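PDB 3NGF: AP endonuclease, family 2 from Brucella melitensis biovar Abortus, which probably isomerises hydroxypyruvate, as a manganese-binding TIM-barrel protein of the hyi family, related in sequence to AP endonucleases. Local coordinates for residues 196-208 / 226-240. Residues are numbered along the deposited sequence; the frame is centred on the assembly and turned at random.
Sequences LTRLIEKMNGAFS and LNYPYLFSVLESVGY
Ile200 lays its CG2 methyl over CG1 of Val234 at 3.9 Å and reaches Leu235 CD2 and Val238 CG2 with the same methyl. With CG1 beside the backbone N (chi1 -68°), the two branches of Ile200 straddle Val234 CG1, CG2 going on toward Val238 and CD1 toward Leu231. Near the start of helix 228-237, Leu196 CD1 fits against both methyls of Leu226, 3.7 Å from CD2, the two leucines crossing at about a right angle. Along the outer side, Thr197 OG1 lies in the plane of the Tyr230 ring, at its edge, 3.2 Å from CE2, and Thr197 CG2 meets Val234 CG2. Glu201 brushes Val238 CG1 with its CG, and its carboxylate turns to Arg198 in a salt bridge (NH1 to OE1 3.0 Å). Toward the barrel, the Phe207 and Tyr240 rings are tilted 30° and slid apart so that they barely overlap; Phe207 CE2 comes 3.5 Å from Tyr240 CD1, and 3.9 Å from Leu235 CD2. Tyr240 follows the Schellman motif at Gly239, and its OH is hydrogen-bonded to Trp243 O. Helices 196-202 and 228-237 run nearly parallel, 20° apart with axes 10.2 Å distant, on the outside of the TIM barrel, the second being the beta-alpha-beta crossover from strand 207-212 to strand 243-246; Ile200 and Phe207 also rest on Leu184 of strand 180-185, and Leu235 and Tyr240 on Val210 of strand 207-212.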
loop_
_atom_site.group_PDB
_atom_site.type_symbol
_atom_site.label_atom_id
_atom_site.label_comp_id
_atom_site.label_asym_id
_atom_site.label_seq_id
_atom_site.Cartn_x
_atom_site.Cartn_y
_atom_site.Cartn_z
ATOM N N LEU A 196 -3.132 -18.281 4.351
ATOM C CA LEU A 196 -3.029 -16.910 4.857
ATOM C C LEU A 196 -2.941 -16.791 6.368
ATOM O O LEU A 196 -2.218 -15.928 6.863
ATOM C CB LEU A 196 -4.186 -16.058 4.342
ATOM C CG LEU A 196 -4.366 -15.939 2.831
ATOM C CD1 LEU A 196 -5.557 -15.020 2.533
ATOM C CD2 LEU A 196 -3.119 -15.458 2.084
ATOM N N THR A 197 -3.644 -17.642 7.114
ATOM C CA THR A 197 -3.591 -17.578 8.581
ATOM C C THR A 197 -2.189 -17.856 9.095
ATOM O O THR A 197 -1.608 -17.061 9.869
ATOM C CB THR A 197 -4.586 -18.523 9.231
ATOM O OG1 THR A 197 -5.897 -18.170 8.797
ATOM C CG2 THR A 197 -4.514 -18.433 10.770
ATOM N N ARG A 198 -1.617 -18.940 8.592
ATOM C CA ARG A 198 -0.258 -19.329 8.967
ATOM C C ARG A 198 0.790 -18.389 8.389
ATOM O O ARG A 198 1.822 -18.130 9.029
ATOM C CB ARG A 198 -0.020 -20.801 8.582
ATOM C CG ARG A 198 -0.895 -21.756 9.383
ATOM C CD ARG A 198 -0.524 -21.812 10.857
ATOM N NE ARG A 198 -1.297 -22.865 11.517
ATOM C CZ ARG A 198 -2.337 -22.682 12.321
ATOM N NH1 ARG A 198 -2.742 -21.466 12.672
ATOM N NH2 ARG A 198 -2.966 -23.747 12.805
ATOM N N LEU A 199 0.491 -17.786 7.234
ATOM C CA LEU A 199 1.386 -16.799 6.653
ATOM C C LEU A 199 1.457 -15.534 7.534
ATOM O O LEU A 199 2.551 -15.036 7.837
ATOM C CB LEU A 199 0.898 -16.394 5.279
ATOM C CG LEU A 199 1.746 -15.450 4.450
ATOM C CD1 LEU A 199 3.126 -16.039 4.190
ATOM C CD2 LEU A 199 1.024 -15.094 3.095
ATOM N N ILE A 200 0.282 -15.029 7.922
ATOM C CA ILE A 200 0.172 -13.857 8.811
ATOM C C ILE A 200 0.927 -14.098 10.092
ATOM O O ILE A 200 1.684 -13.218 10.550
ATOM C CB ILE A 200 -1.310 -13.477 9.123
ATOM C CG1 ILE A 200 -1.985 -12.953 7.845
ATOM C CG2 ILE A 200 -1.371 -12.442 10.255
ATOM C CD1 ILE A 200 -3.518 -12.751 7.942
ATOM N N GLU A 201 0.763 -15.299 10.635
ATOM C CA GLU A 201 1.451 -15.708 11.847
ATOM C C GLU A 201 2.977 -15.759 11.686
ATOM O O GLU A 201 3.715 -15.286 12.592
ATOM C CB GLU A 201 0.868 -17.034 12.352
ATOM C CG GLU A 201 -0.546 -16.833 12.946
ATOM C CD GLU A 201 -1.288 -18.110 13.230
ATOM O OE1 GLU A 201 -0.843 -19.174 12.787
ATOM O OE2 GLU A 201 -2.333 -18.049 13.919
ATOM N N LYS A 202 3.449 -16.269 10.545
ATOM C CA LYS A 202 4.888 -16.292 10.239
ATOM C C LYS A 202 5.424 -14.870 10.047
ATOM O O LYS A 202 6.563 -14.573 10.418
ATOM C CB LYS A 202 5.185 -17.082 8.954
ATOM C CG LYS A 202 4.893 -18.553 8.982
ATOM C CD LYS A 202 4.636 -19.089 7.532
ATOM C CE LYS A 202 4.733 -20.594 7.441
ATOM N NZ LYS A 202 4.568 -21.112 6.034
ATOM N N MET A 203 4.599 -13.991 9.475
ATOM C CA MET A 203 5.024 -12.632 9.126
ATOM C C MET A 203 4.829 -11.648 10.274
ATOM O O MET A 203 5.060 -10.453 10.107
ATOM C CB MET A 203 4.261 -12.129 7.900
ATOM C CG MET A 203 4.630 -12.830 6.572
ATOM S SD MET A 203 3.616 -12.309 5.180
ATOM C CE MET A 203 4.270 -10.624 4.933
ATOM N N ASN A 204 4.382 -12.137 11.430
ATOM C CA ASN A 204 3.973 -11.232 12.492
ATOM C C ASN A 204 5.151 -10.353 12.879
ATOM O O ASN A 204 6.267 -10.843 13.047
ATOM C CB ASN A 204 3.463 -11.987 13.689
ATOM C CG ASN A 204 2.904 -11.062 14.765
ATOM O OD1 ASN A 204 2.352 -9.982 14.467
ATOM N ND2 ASN A 204 3.037 -11.486 16.017
ATOM N N GLY A 205 4.892 -9.056 12.972
ATOM C CA GLY A 205 5.946 -8.064 13.250
ATOM C C GLY A 205 6.750 -7.623 12.027
ATOM O O GLY A 205 7.655 -6.786 12.165
ATOM N N ALA A 206 6.442 -8.155 10.840
ATOM C CA ALA A 206 7.187 -7.808 9.599
ATOM C C ALA A 206 6.330 -7.112 8.532
ATOM O O ALA A 206 6.839 -6.756 7.478
ATOM C CB ALA A 206 7.837 -9.053 9.003
ATOM N N PHE A 207 5.044 -6.904 8.797
ATOM C CA PHE A 207 4.201 -6.115 7.906
ATOM C C PHE A 207 3.631 -4.918 8.645
ATOM O O PHE A 207 3.186 -5.054 9.781
ATOM C CB PHE A 207 3.090 -6.968 7.230
ATOM C CG PHE A 207 2.148 -7.627 8.184
ATOM C CD1 PHE A 207 2.450 -8.864 8.748
ATOM C CD2 PHE A 207 0.927 -7.039 8.493
ATOM C CE1 PHE A 207 1.578 -9.476 9.646
ATOM C CE2 PHE A 207 0.056 -7.649 9.388
ATOM C CZ PHE A 207 0.387 -8.869 9.963
ATOM N N SER A 208 3.669 -3.742 7.999
ATOM C CA SER A 208 3.237 -2.477 8.628
ATOM C C SER A 208 1.943 -1.930 8.024
ATOM O O SER A 208 1.426 -0.908 8.482
ATOM C CB SER A 208 4.324 -1.415 8.519
ATOM O OG SER A 208 5.457 -1.794 9.264
ATOM N N LEU A 226 -12.384 -15.811 0.146
ATOM C CA LEU A 226 -11.870 -15.557 1.483
ATOM C C LEU A 226 -12.983 -15.142 2.439
ATOM O O LEU A 226 -13.890 -14.417 2.068
ATOM C CB LEU A 226 -10.785 -14.483 1.477
ATOM C CG LEU A 226 -9.501 -14.723 0.675
ATOM C CD1 LEU A 226 -8.548 -13.514 0.818
ATOM C CD2 LEU A 226 -8.797 -16.028 1.062
ATOM N N ASN A 227 -12.888 -15.621 3.674
ATOM C CA ASN A 227 -13.736 -15.191 4.770
ATOM C C ASN A 227 -13.038 -14.054 5.529
ATOM O O ASN A 227 -12.271 -14.287 6.465
ATOM C CB ASN A 227 -14.006 -16.397 5.673
ATOM C CG ASN A 227 -14.866 -16.064 6.874
ATOM O OD1 ASN A 227 -15.393 -14.968 6.997
ATOM N ND2 ASN A 227 -14.981 -17.010 7.779
ATOM N N TYR A 228 -13.288 -12.815 5.102
ATOM C CA TYR A 228 -12.569 -11.678 5.642
ATOM C C TYR A 228 -12.810 -11.421 7.134
ATOM O O TYR A 228 -11.889 -11.052 7.800
ATOM C CB TYR A 228 -12.758 -10.401 4.797
ATOM C CG TYR A 228 -11.734 -10.282 3.686
ATOM C CD1 TYR A 228 -10.409 -10.001 3.976
ATOM C CD2 TYR A 228 -12.076 -10.524 2.362
ATOM C CE1 TYR A 228 -9.462 -9.930 3.008
ATOM C CE2 TYR A 228 -11.126 -10.431 1.364
ATOM C CZ TYR A 228 -9.816 -10.129 1.691
ATOM O OH TYR A 228 -8.838 -10.022 0.734
ATOM N N PRO A 229 -14.033 -11.647 7.668
ATOM C CA PRO A 229 -14.186 -11.489 9.121
ATOM C C PRO A 229 -13.252 -12.383 9.949
ATOM O O PRO A 229 -12.740 -11.960 10.996
ATOM C CB PRO A 229 -15.662 -11.822 9.359
ATOM C CG PRO A 229 -16.338 -11.437 8.062
ATOM C CD PRO A 229 -15.331 -11.674 6.973
ATOM N N TYR A 230 -13.008 -13.601 9.479
ATOM C CA TYR A 230 -12.068 -14.479 10.155
ATOM C C TYR A 230 -10.675 -13.896 10.106
ATOM O O TYR A 230 -9.952 -13.904 11.120
ATOM C CB TYR A 230 -12.033 -15.867 9.519
ATOM C CG TYR A 230 -10.979 -16.754 10.148
ATOM C CD1 TYR A 230 -11.191 -17.317 11.385
ATOM C CD2 TYR A 230 -9.760 -17.005 9.509
ATOM C CE1 TYR A 230 -10.253 -18.124 11.959
ATOM C CE2 TYR A 230 -8.800 -17.814 10.097
ATOM C CZ TYR A 230 -9.045 -18.362 11.311
ATOM O OH TYR A 230 -8.124 -19.200 11.927
ATOM N N LEU A 231 -10.297 -13.397 8.928
ATOM C CA LEU A 231 -8.953 -12.855 8.732
ATOM C C LEU A 231 -8.770 -11.595 9.601
ATOM O O LEU A 231 -7.697 -11.379 10.147
ATOM C CB LEU A 231 -8.711 -12.569 7.244
ATOM C CG LEU A 231 -8.520 -13.813 6.357
ATOM C CD1 LEU A 231 -8.540 -13.407 4.874
ATOM C CD2 LEU A 231 -7.227 -14.555 6.683
ATOM N N PHE A 232 -9.814 -10.774 9.742
ATOM C CA PHE A 232 -9.746 -9.637 10.690
ATOM C C PHE A 232 -9.444 -10.121 12.103
ATOM O O PHE A 232 -8.688 -9.475 12.836
ATOM C CB PHE A 232 -11.038 -8.804 10.723
ATOM C CG PHE A 232 -11.455 -8.230 9.395
ATOM C CD1 PHE A 232 -10.548 -8.015 8.362
ATOM C CD2 PHE A 232 -12.782 -7.888 9.186
ATOM C CE1 PHE A 232 -10.968 -7.510 7.162
ATOM C CE2 PHE A 232 -13.204 -7.375 7.980
ATOM C CZ PHE A 232 -12.297 -7.180 6.970
ATOM N N SER A 233 -9.997 -11.274 12.479
ATOM C CA SER A 233 -9.812 -11.801 13.832
ATOM C C SER A 233 -8.378 -12.308 13.992
ATOM O O SER A 233 -7.798 -12.185 15.081
ATOM C CB SER A 233 -10.853 -12.885 14.187
ATOM O OG SER A 233 -10.551 -14.125 13.568
ATOM N N VAL A 234 -7.787 -12.779 12.890
ATOM C CA VAL A 234 -6.390 -13.236 12.891
ATOM C C VAL A 234 -5.464 -12.030 13.116
ATOM O O VAL A 234 -4.536 -12.096 13.938
ATOM C CB VAL A 234 -6.013 -13.988 11.582
ATOM C CG1 VAL A 234 -4.539 -14.377 11.557
ATOM C CG2 VAL A 234 -6.909 -15.270 11.388
ATOM N N LEU A 235 -5.724 -10.936 12.400
ATOM C CA LEU A 235 -4.903 -9.731 12.525
ATOM C C LEU A 235 -4.908 -9.267 13.969
ATOM O O LEU A 235 -3.856 -8.872 14.520
ATOM C CB LEU A 235 -5.417 -8.626 11.601
ATOM C CG LEU A 235 -5.158 -8.894 10.116
ATOM C CD1 LEU A 235 -5.832 -7.855 9.219
ATOM C CD2 LEU A 235 -3.634 -8.947 9.821
ATOM N N GLU A 236 -6.085 -9.308 14.587
ATOM C CA GLU A 236 -6.233 -8.878 15.995
ATOM C C GLU A 236 -5.480 -9.787 16.951
ATOM O O GLU A 236 -4.818 -9.299 17.887
ATOM C CB GLU A 236 -7.707 -8.815 16.391
ATOM C CG GLU A 236 -8.460 -7.651 15.769
ATOM C CD GLU A 236 -7.973 -6.286 16.253
ATOM O OE1 GLU A 236 -7.810 -6.094 17.482
ATOM O OE2 GLU A 236 -7.752 -5.406 15.387
ATOM N N SER A 237 -5.567 -11.092 16.690
ATOM C CA SER A 237 -4.907 -12.139 17.486
ATOM C C SER A 237 -3.390 -11.999 17.506
ATOM O O SER A 237 -2.775 -12.200 18.561
ATOM C CB SER A 237 -5.312 -13.570 17.019
ATOM O OG SER A 237 -4.530 -14.018 15.895
ATOM N N VAL A 238 -2.789 -11.608 16.372
ATOM C CA VAL A 238 -1.345 -11.423 16.321
ATOM C C VAL A 238 -0.893 -10.054 16.844
ATOM O O VAL A 238 0.298 -9.800 16.926
ATOM C CB VAL A 238 -0.769 -11.655 14.903
ATOM C CG1 VAL A 238 -1.120 -13.084 14.420
ATOM C CG2 VAL A 238 -1.266 -10.597 13.916
ATOM N N GLY A 239 -1.833 -9.187 17.206
ATOM C CA GLY A 239 -1.496 -7.880 17.758
ATOM C C GLY A 239 -1.236 -6.820 16.707
ATOM O O GLY A 239 -0.551 -5.843 16.980
ATOM N N TYR A 240 -1.815 -6.973 15.515
ATOM C CA TYR A 240 -1.678 -5.948 14.486
ATOM C C TYR A 240 -2.522 -4.741 14.850
ATOM O O TYR A 240 -3.708 -4.889 15.111
ATOM C CB TYR A 240 -2.104 -6.477 13.115
ATOM C CG TYR A 240 -1.960 -5.452 12.024
ATOM C CD1 TYR A 240 -0.699 -5.019 11.611
ATOM C CD2 TYR A 240 -3.068 -4.905 11.413
ATOM C CE1 TYR A 240 -0.563 -4.066 10.623
ATOM C CE2 TYR A 240 -2.940 -3.926 10.428
ATOM C CZ TYR A 240 -1.691 -3.529 10.031
ATOM O OH TYR A 240 -1.586 -2.599 9.040
#